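Local structure of enterobactin synthetase component F-related protein (Vibrio cholerae serotype O1, 4OXI) at residues V285-A290 against A295-H300; T311-A316 against Q320-H325; H342-Q347 against S504-A509. The protein probably uses ATP to activate glycine as glycyl-adenosine-5'-phosphate, as an adenylation domain in a lipopolysaccharide modification pathway that gives resistance to antimicrobial peptides. One frame throughout, in Å; residues are numbered along the deposited sequence.

Contact 1: residues V285-A290 against A295-H300; sequences VVPELA and AEFIHH
Phe297 carries the helix side of this contact, pushing its ring against Val286, Pro287 and Ala290 of the loop that follows strand 282-285. Earlier on the helix, Ala295 and Glu296 turn to other neighbours. Ala295 and Glu296 both touch Thr321, and Glu296 OE1 forms a salt bridge with Arg319 NH1. Phe297 then points at the loop. Its CG lies anti to the backbone N (chi1 -171°), and this turns the ring toward the loop. Loop atoms meet the ring in two ways: Val286 CA lies over one face, while Val285 O, Pro287 CD and Ala290 CB come in obliquely. Val286 CG2 is 3.6 Å from Phe297 CE1. This methyl lies beside the backbone N of Val286, while the other branch, CG1, is anti to it. At the far end of the ring, Phe297 CZ is 3.7 Å from Val285 O. The closest touch is Pro287 CD to Phe297 CE2, at 3.3 Å. The side chains of Pro287 and Phe297 approach each other from opposite directions, and the fit is tight here. Ala290 CB adds a looser touch at 4.2 Å from Phe297 CD2. The loop is turned back on itself by a bond from Ala290 N to Pro287 O of 2.9 Å, which brings Ala290 round to this ring. The Phe297 ring meets the ring of His301, and the side chain also touches Leu303 and Trp70 of strand 67-71. Farther along the helix, His299 O accepts a hydrogen bond from Gln302 NE2. The whole is a strand-loop-helix connection in the AMP-binding fold. One aromatic residue of helix 294-301 packs against the loop leaving strand 282-285, an inner strand of a mixed beta-sheet.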
loop_
_atom_site.group_PDB
_atom_site.type_symbol
_atom_site.label_atom_id
_atom_site.label_comp_id
_atom_site.label_asym_id
_atom_site.label_seq_id
_atom_site.Cartn_x
_atom_site.Cartn_y
_atom_site.Cartn_z
ATOM N N VAL A 285 -8.723 -10.850 -7.367
ATOM C CA VAL A 285 -9.083 -9.966 -6.259
ATOM C C VAL A 285 -9.644 -10.748 -5.072
ATOM O O VAL A 285 -10.647 -11.450 -5.206
ATOM C CB VAL A 285 -10.113 -8.926 -6.723
ATOM C CG1 VAL A 285 -10.571 -8.050 -5.549
ATOM C CG2 VAL A 285 -9.496 -8.073 -7.833
ATOM N N VAL A 286 -9.010 -10.625 -3.908
ATOM C CA VAL A 286 -9.485 -11.326 -2.714
ATOM C C VAL A 286 -10.710 -10.619 -2.158
ATOM O O VAL A 286 -10.619 -9.469 -1.732
ATOM C CB VAL A 286 -8.409 -11.385 -1.625
ATOM C CG1 VAL A 286 -8.970 -12.033 -0.352
ATOM C CG2 VAL A 286 -7.188 -12.159 -2.135
ATOM N N PRO A 287 -11.869 -11.299 -2.174
ATOM C CA PRO A 287 -13.114 -10.722 -1.644
ATOM C C PRO A 287 -12.918 -10.355 -0.178
ATOM O O PRO A 287 -12.167 -11.045 0.514
ATOM C CB PRO A 287 -14.119 -11.876 -1.751
ATOM C CG PRO A 287 -13.526 -12.828 -2.743
ATOM C CD PRO A 287 -12.038 -12.697 -2.590
ATOM N N GLU A 288 -13.556 -9.274 0.270
ATOM C CA GLU A 288 -13.471 -8.834 1.666
ATOM C C GLU A 288 -13.636 -10.004 2.637
ATOM O O GLU A 288 -12.785 -10.231 3.498
ATOM C CB GLU A 288 -14.542 -7.777 1.944
ATOM C CG GLU A 288 -14.530 -7.246 3.361
ATOM C CD GLU A 288 -13.364 -6.317 3.628
ATOM O OE1 GLU A 288 -12.932 -6.228 4.799
ATOM O OE2 GLU A 288 -12.886 -5.663 2.669
ATOM N N LEU A 289 -14.714 -10.764 2.465
ATOM C CA LEU A 289 -15.019 -11.919 3.330
ATOM C C LEU A 289 -14.108 -13.146 3.159
ATOM O O LEU A 289 -14.434 -14.215 3.682
ATOM C CB LEU A 289 -16.468 -12.364 3.109
ATOM C CG LEU A 289 -17.563 -11.689 3.935
ATOM C CD1 LEU A 289 -18.898 -11.795 3.221
ATOM C CD2 LEU A 289 -17.638 -12.333 5.305
ATOM N N ALA A 290 -12.999 -13.012 2.424
ATOM C CA ALA A 290 -12.034 -14.111 2.257
ATOM C C ALA A 290 -10.652 -13.720 2.739
ATOM O O ALA A 290 -9.751 -14.548 2.749
ATOM C CB ALA A 290 -11.952 -14.558 0.808
ATOM N N ALA A 295 -5.095 -18.892 2.904
ATOM C CA ALA A 295 -4.628 -20.169 2.386
ATOM C C ALA A 295 -5.716 -20.892 1.592
ATOM O O ALA A 295 -5.453 -21.455 0.520
ATOM C CB ALA A 295 -4.111 -21.043 3.521
ATOM N N GLU A 296 -6.939 -20.888 2.109
ATOM C CA GLU A 296 -8.051 -21.462 1.351
ATOM C C GLU A 296 -8.279 -20.731 0.030
ATOM O O GLU A 296 -8.595 -21.357 -0.982
ATOM C CB GLU A 296 -9.344 -21.455 2.160
ATOM C CG GLU A 296 -9.313 -22.314 3.408
ATOM C CD GLU A 296 -8.996 -21.506 4.648
ATOM O OE1 GLU A 296 -9.727 -21.647 5.656
ATOM O OE2 GLU A 296 -8.019 -20.720 4.616
ATOM N N PHE A 297 -8.134 -19.407 0.032
ATOM C CA PHE A 297 -8.296 -18.661 -1.214
ATOM C C PHE A 297 -7.214 -19.088 -2.219
ATOM O O PHE A 297 -7.505 -19.368 -3.377
ATOM C CB PHE A 297 -8.260 -17.140 -0.958
ATOM C CG PHE A 297 -8.625 -16.313 -2.172
ATOM C CD1 PHE A 297 -7.645 -15.769 -2.981
ATOM C CD2 PHE A 297 -9.952 -16.092 -2.505
ATOM C CE1 PHE A 297 -7.986 -15.021 -4.096
ATOM C CE2 PHE A 297 -10.300 -15.355 -3.619
ATOM C CZ PHE A 297 -9.319 -14.814 -4.419
ATOM N N ILE A 298 -5.965 -19.159 -1.761
ATOM C CA ILE A 298 -4.856 -19.528 -2.639
ATOM C C ILE A 298 -5.104 -20.895 -3.259
ATOM O O ILE A 298 -5.036 -21.060 -4.479
ATOM C CB ILE A 298 -3.511 -19.549 -1.861
ATOM C CG1 ILE A 298 -3.027 -18.113 -1.599
ATOM C CG2 ILE A 298 -2.464 -20.336 -2.631
ATOM C CD1 ILE A 298 -2.337 -17.928 -0.260
ATOM N N HIS A 299 -5.415 -21.871 -2.413
ATOM C CA HIS A 299 -5.692 -23.221 -2.891
ATOM C C HIS A 299 -6.914 -23.293 -3.826
ATOM O O HIS A 299 -6.862 -23.920 -4.883
ATOM C CB HIS A 299 -5.862 -24.180 -1.706
ATOM C CG HIS A 299 -6.281 -25.555 -2.115
ATOM N ND1 HIS A 299 -5.411 -26.459 -2.687
ATOM C CD2 HIS A 299 -7.487 -26.169 -2.068
ATOM C CE1 HIS A 299 -6.062 -27.574 -2.966
ATOM N NE2 HIS A 299 -7.321 -27.427 -2.598
ATOM N N HIS A 300 -8.008 -22.645 -3.430
ATOM C CA HIS A 300 -9.240 -22.609 -4.231
ATOM C C HIS A 300 -8.998 -22.118 -5.657
ATOM O O HIS A 300 -9.535 -22.671 -6.623
ATOM C CB HIS A 300 -10.240 -21.684 -3.544
ATOM C CG HIS A 300 -11.621 -21.743 -4.110
ATOM N ND1 HIS A 300 -12.071 -20.860 -5.067
ATOM C CD2 HIS A 300 -12.668 -22.549 -3.819
ATOM C CE1 HIS A 300 -13.329 -21.135 -5.360
ATOM N NE2 HIS A 300 -13.715 -22.155 -4.615
#

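Contact 2: residues T311-A316 against Q320-H325; sequences TVIELA and QTLTPH
Ile313 and Ala316 of helix 311-318 pack against Leu322, while Thr321 grips the helix end through Ala316 O. On Ile313 the branch in contact is CG2, which lies 3.8 Å from Leu322 CD1. The longer branch of Ile313 leads away from the loop. One turn on, Ala316 CB meets Leu322 CG, also at 3.8 Å. Leu322 therefore spans two residues on one side of the helix. Ala316 O takes two bonds from a single residue. Thr321 N donates at 3.1 Å with a C=O...N angle of 163°, so it comes in almost end-on to the carbonyl. Thr321 OG1 donates to Ala316 O at 2.7 Å from a different direction. Its C=O...O angle is 118°, and it is tilted 21° from the carbonyl plane. The first torsion sets OG1 between the backbone N and carbonyl carbon of Thr321, where it reaches the same oxygen as the amide. The backbone bond belongs to a Schellman motif. Gln320, with positive phi, is its C-prime residue, and Gln320 N pairs with Leu317 O. Around the contact, Ile313 and Leu322 both lie on Trp348 of helix 342-352, and Leu322 also touches Ala351. Thr321 rests on Ala295 and Glu296 of helix 294-301, so the capped end sits between these two helices on the way to strand 332-336.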
loop_
_atom_site.group_PDB
_atom_site.type_symbol
_atom_site.label_atom_id
_atom_site.label_comp_id
_atom_site.label_asym_id
_atom_site.label_seq_id
_atom_site.Cartn_x
_atom_site.Cartn_y
_atom_site.Cartn_z
ATOM N N THR A 311 1.414 -11.269 8.658
ATOM C CA THR A 311 0.313 -11.625 9.550
ATOM C C THR A 311 -0.497 -12.743 8.925
ATOM O O THR A 311 -1.040 -13.610 9.612
ATOM C CB THR A 311 -0.623 -10.414 9.772
ATOM O OG1 THR A 311 0.076 -9.407 10.508
ATOM C CG2 THR A 311 -1.843 -10.809 10.570
ATOM N N VAL A 312 -0.579 -12.718 7.604
ATOM C CA VAL A 312 -1.348 -13.720 6.885
ATOM C C VAL A 312 -0.898 -15.146 7.229
ATOM O O VAL A 312 -1.722 -16.058 7.311
ATOM C CB VAL A 312 -1.306 -13.428 5.380
ATOM C CG1 VAL A 312 -1.528 -14.686 4.557
ATOM C CG2 VAL A 312 -2.345 -12.355 5.045
ATOM N N ILE A 313 0.400 -15.326 7.474
ATOM C CA ILE A 313 0.935 -16.646 7.811
ATOM C C ILE A 313 0.434 -17.098 9.173
ATOM O O ILE A 313 0.062 -18.257 9.352
ATOM C CB ILE A 313 2.469 -16.659 7.843
ATOM C CG1 ILE A 313 3.041 -16.149 6.514
ATOM C CG2 ILE A 313 2.982 -18.069 8.161
ATOM C CD1 ILE A 313 4.549 -15.823 6.580
ATOM N N GLU A 314 0.423 -16.181 10.135
ATOM C CA GLU A 314 -0.038 -16.513 11.477
ATOM C C GLU A 314 -1.497 -16.910 11.450
ATOM O O GLU A 314 -1.903 -17.894 12.075
ATOM C CB GLU A 314 0.151 -15.331 12.416
ATOM C CG GLU A 314 1.569 -15.180 12.900
ATOM C CD GLU A 314 1.652 -14.310 14.135
ATOM O OE1 GLU A 314 2.428 -14.652 15.059
ATOM O OE2 GLU A 314 0.931 -13.291 14.177
ATOM N N LEU A 315 -2.282 -16.133 10.716
ATOM C CA LEU A 315 -3.701 -16.410 10.548
ATOM C C LEU A 315 -3.939 -17.787 9.927
ATOM O O LEU A 315 -4.792 -18.549 10.387
ATOM C CB LEU A 315 -4.329 -15.328 9.683
ATOM C CG LEU A 315 -5.789 -15.521 9.292
ATOM C CD1 LEU A 315 -6.667 -15.728 10.525
ATOM C CD2 LEU A 315 -6.254 -14.306 8.516
ATOM N N ALA A 316 -3.187 -18.104 8.880
ATOM C CA ALA A 316 -3.344 -19.393 8.225
ATOM C C ALA A 316 -3.025 -20.536 9.195
ATOM O O ALA A 316 -3.660 -21.590 9.138
ATOM C CB ALA A 316 -2.473 -19.470 6.985
ATOM N N GLN A 320 -5.449 -23.710 11.149
ATOM C CA GLN A 320 -4.968 -25.059 10.844
ATOM C C GLN A 320 -5.052 -25.383 9.347
ATOM O O GLN A 320 -5.559 -26.435 8.968
ATOM C CB GLN A 320 -5.757 -26.089 11.665
ATOM C CG GLN A 320 -6.024 -25.646 13.115
ATOM C CD GLN A 320 -6.949 -26.590 13.882
ATOM O OE1 GLN A 320 -7.059 -27.778 13.560
ATOM N NE2 GLN A 320 -7.615 -26.060 14.903
ATOM N N THR A 321 -4.554 -24.478 8.500
ATOM C CA THR A 321 -4.632 -24.650 7.047
ATOM C C THR A 321 -3.265 -24.739 6.387
ATOM O O THR A 321 -3.168 -24.890 5.166
ATOM C CB THR A 321 -5.403 -23.492 6.359
ATOM O OG1 THR A 321 -4.857 -22.227 6.770
ATOM C CG2 THR A 321 -6.873 -23.541 6.699
ATOM N N LEU A 322 -2.213 -24.634 7.186
ATOM C CA LEU A 322 -0.871 -24.559 6.635
ATOM C C LEU A 322 -0.121 -25.865 6.822
ATOM O O LEU A 322 0.964 -25.885 7.400
ATOM C CB LEU A 322 -0.081 -23.437 7.316
ATOM C CG LEU A 322 0.163 -22.115 6.590
ATOM C CD1 LEU A 322 1.404 -21.425 7.154
ATOM C CD2 LEU A 322 0.291 -22.312 5.092
ATOM N N THR A 323 -0.676 -26.962 6.336
ATOM C CA THR A 323 0.025 -28.229 6.464
ATOM C C THR A 323 1.059 -28.333 5.345
ATOM O O THR A 323 0.907 -27.695 4.303
ATOM C CB THR A 323 -0.949 -29.411 6.428
ATOM O OG1 THR A 323 -1.550 -29.487 5.135
ATOM C CG2 THR A 323 -2.040 -29.218 7.471
ATOM N N PRO A 324 2.135 -29.105 5.573
ATOM C CA PRO A 324 3.151 -29.265 4.527
ATOM C C PRO A 324 2.553 -29.749 3.213
ATOM O O PRO A 324 1.619 -30.552 3.217
ATOM C CB PRO A 324 4.086 -30.322 5.122
ATOM C CG PRO A 324 4.024 -30.045 6.606
ATOM C CD PRO A 324 2.581 -29.659 6.868
ATOM N N HIS A 325 3.074 -29.217 2.114
ATOM C CA HIS A 325 2.644 -29.555 0.760
ATOM C C HIS A 325 1.212 -29.134 0.421
ATOM O O HIS A 325 0.729 -29.432 -0.670
ATOM C CB HIS A 325 2.843 -31.052 0.489
ATOM C CG HIS A 325 4.211 -31.546 0.840
ATOM N ND1 HIS A 325 5.294 -31.399 -0.001
ATOM C CD2 HIS A 325 4.675 -32.178 1.945
ATOM C CE1 HIS A 325 6.367 -31.915 0.574
ATOM N NE2 HIS A 325 6.019 -32.394 1.755
#

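Contact 3: residues H342-Q347 against S504-A509; sequences HDLAEQ and SESGYA
This is a small apolar contact between the two parts of an adenylate-forming enzyme fold, in which Leu344 of helix 342-352 meets Ser506 and Tyr508 of a loop in the C-terminal part. The helix belongs to the large AMP-binding portion. The loop runs from strand 496-500 to strand 512-516. The tip of Leu344 reaches both loop residues. With chi2 at -169°, CD1 is anti to CA and becomes its leading atom. Ser504 to Gly507 form a type I beta turn, closed by Gly507 N to Ser504 O at 2.9 Å. Ser504 N also bonds to Tyr508 O, and Gly507 has positive phi, so the turn fits the type I plus G1 beta bulge pattern. The side chain of Ser504 braces the turn from inside: its OG accepts from Tyr508 N at 3.2 Å and, more weakly, from Ser506 N. These bonds would steady the backbone of the two residues that face the helix. Ser506 CB sits 3.7 Å above the plane of the Tyr508 ring, over its centre. Tyr508 OH is bonded to Ala339 O, which fixes the far end of the ring, and the side chain also lies against Thr311 and Glu314. Ser506 OG is bonded to Glu314 OE1, and Ser504 OG to Glu314 OE2, so one carboxylate of helix 311-318 holds the loop by two serines. The Tyr508 side chain is about 8 Å from the bound glycyl-adenosine-5'-phosphate, which places the contact near the active site but not in it. Leu344 CD1 approaches the Tyr508 ring obliquely, 3.8 Å from Tyr508 CE2. It comes nearer still to the serine hydroxyl, with Leu344 CD1 only 3.2 Å from Ser506 OG.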
loop_
_atom_site.group_PDB
_atom_site.type_symbol
_atom_site.label_atom_id
_atom_site.label_comp_id
_atom_site.label_asym_id
_atom_site.label_seq_id
_atom_site.Cartn_x
_atom_site.Cartn_y
_atom_site.Cartn_z
ATOM N N HIS A 342 11.634 -16.207 11.261
ATOM C CA HIS A 342 12.168 -17.382 10.596
ATOM C C HIS A 342 11.177 -18.530 10.650
ATOM O O HIS A 342 10.908 -19.172 9.623
ATOM C CB HIS A 342 13.493 -17.820 11.218
ATOM C CG HIS A 342 14.126 -18.970 10.502
ATOM N ND1 HIS A 342 15.056 -18.797 9.498
ATOM C CD2 HIS A 342 13.924 -20.305 10.605
ATOM C CE1 HIS A 342 15.416 -19.979 9.029
ATOM N NE2 HIS A 342 14.744 -20.909 9.683
ATOM N N ASP A 343 10.626 -18.767 11.840
ATOM C CA ASP A 343 9.686 -19.865 12.062
ATOM C C ASP A 343 8.391 -19.717 11.260
ATOM O O ASP A 343 7.802 -20.718 10.824
ATOM C CB ASP A 343 9.386 -20.032 13.561
ATOM C CG ASP A 343 10.606 -20.516 14.354
ATOM O OD1 ASP A 343 11.496 -21.170 13.754
ATOM O OD2 ASP A 343 10.675 -20.240 15.577
ATOM N N LEU A 344 7.941 -18.481 11.067
ATOM C CA LEU A 344 6.781 -18.244 10.210
ATOM C C LEU A 344 7.121 -18.522 8.754
ATOM O O LEU A 344 6.374 -19.200 8.047
ATOM C CB LEU A 344 6.286 -16.809 10.346
ATOM C CG LEU A 344 5.482 -16.463 11.591
ATOM C CD1 LEU A 344 4.861 -15.088 11.401
ATOM C CD2 LEU A 344 4.417 -17.527 11.865
ATOM N N ALA A 345 8.251 -17.996 8.296
ATOM C CA ALA A 345 8.607 -18.181 6.904
ATOM C C ALA A 345 8.808 -19.670 6.637
ATOM O O ALA A 345 8.462 -20.163 5.558
ATOM C CB ALA A 345 9.848 -17.391 6.551
ATOM N N GLU A 346 9.349 -20.387 7.624
ATOM C CA GLU A 346 9.572 -21.829 7.471
ATOM C C GLU A 346 8.262 -22.590 7.302
ATOM O O GLU A 346 8.141 -23.434 6.411
ATOM C CB GLU A 346 10.380 -22.406 8.641
ATOM C CG GLU A 346 10.427 -23.941 8.684
ATOM C CD GLU A 346 11.146 -24.578 7.489
ATOM O OE1 GLU A 346 11.878 -23.868 6.757
ATOM O OE2 GLU A 346 10.978 -25.802 7.283
ATOM N N GLN A 347 7.274 -22.274 8.133
ATOM C CA GLN A 347 5.991 -22.954 8.035
ATOM C C GLN A 347 5.267 -22.646 6.723
ATOM O O GLN A 347 4.582 -23.504 6.172
ATOM C CB GLN A 347 5.118 -22.636 9.246
ATOM C CG GLN A 347 5.564 -23.376 10.500
ATOM C CD GLN A 347 4.856 -22.893 11.745
ATOM O OE1 GLN A 347 5.272 -21.910 12.367
ATOM N NE2 GLN A 347 3.784 -23.579 12.123
ATOM N N SER A 504 0.641 -11.289 19.070
ATOM C CA SER A 504 0.763 -12.695 18.711
ATOM C C SER A 504 2.158 -13.184 19.112
ATOM O O SER A 504 2.981 -12.398 19.590
ATOM C CB SER A 504 0.561 -12.856 17.212
ATOM O OG SER A 504 1.640 -12.274 16.504
ATOM N N GLU A 505 2.434 -14.469 18.909
ATOM C CA GLU A 505 3.740 -15.013 19.258
ATOM C C GLU A 505 4.861 -14.375 18.444
ATOM O O GLU A 505 6.018 -14.361 18.874
ATOM C CB GLU A 505 3.767 -16.527 19.075
ATOM C CG GLU A 505 2.708 -17.268 19.869
ATOM C CD GLU A 505 2.781 -18.771 19.661
ATOM O OE1 GLU A 505 3.415 -19.209 18.671
ATOM O OE2 GLU A 505 2.209 -19.513 20.490
ATOM N N SER A 506 4.523 -13.839 17.274
ATOM C CA SER A 506 5.521 -13.177 16.443
ATOM C C SER A 506 5.691 -11.714 16.825
ATOM O O SER A 506 6.502 -11.002 16.233
ATOM C CB SER A 506 5.165 -13.295 14.960
ATOM O OG SER A 506 4.844 -14.636 14.612
ATOM N N GLY A 507 4.925 -11.266 17.816
ATOM C CA GLY A 507 4.970 -9.877 18.238
ATOM C C GLY A 507 4.104 -8.936 17.410
ATOM O O GLY A 507 4.237 -7.719 17.527
ATOM N N TYR A 508 3.219 -9.479 16.575
ATOM C CA TYR A 508 2.338 -8.633 15.769
ATOM C C TYR A 508 1.128 -8.222 16.608
ATOM O O TYR A 508 0.507 -9.062 17.259
ATOM C CB TYR A 508 1.867 -9.354 14.487
ATOM C CG TYR A 508 2.967 -9.918 13.592
ATOM C CD1 TYR A 508 4.241 -9.353 13.556
ATOM C CD2 TYR A 508 2.723 -11.023 12.782
ATOM C CE1 TYR A 508 5.240 -9.879 12.735
ATOM C CE2 TYR A 508 3.713 -11.558 11.963
ATOM C CZ TYR A 508 4.963 -10.983 11.945
ATOM O OH TYR A 508 5.936 -11.508 11.136
ATOM N N ALA A 509 0.811 -6.928 16.594
ATOM C CA ALA A 509 -0.333 -6.374 17.322
ATOM C C ALA A 509 -1.569 -6.345 16.447
ATOM O O ALA A 509 -1.534 -5.805 15.345
ATOM C CB ALA A 509 -0.020 -4.955 17.806
#

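Contacts 1 and 2 are short loop closures that follow one another along the chain. Contact 1 closes the loop from strand 282-285 into helix 294-301. Contact 2 closes the exit of helix 311-318. They neither nest nor cross, yet they touch: Ala295 CB lies 3.5 Å from Thr321 OG1. Contact 3 opens next and spans 156 residues, bringing the chain back from its C-terminal part to helix 342-352. It joins contact 2 through Glu314 of helix 311-318, whose carboxylate is bonded to the serines of 504-509. Contacts 1 and 3 do not touch; their nearest atoms are about 9 Å apart. Contact 2 thus bridges the other two.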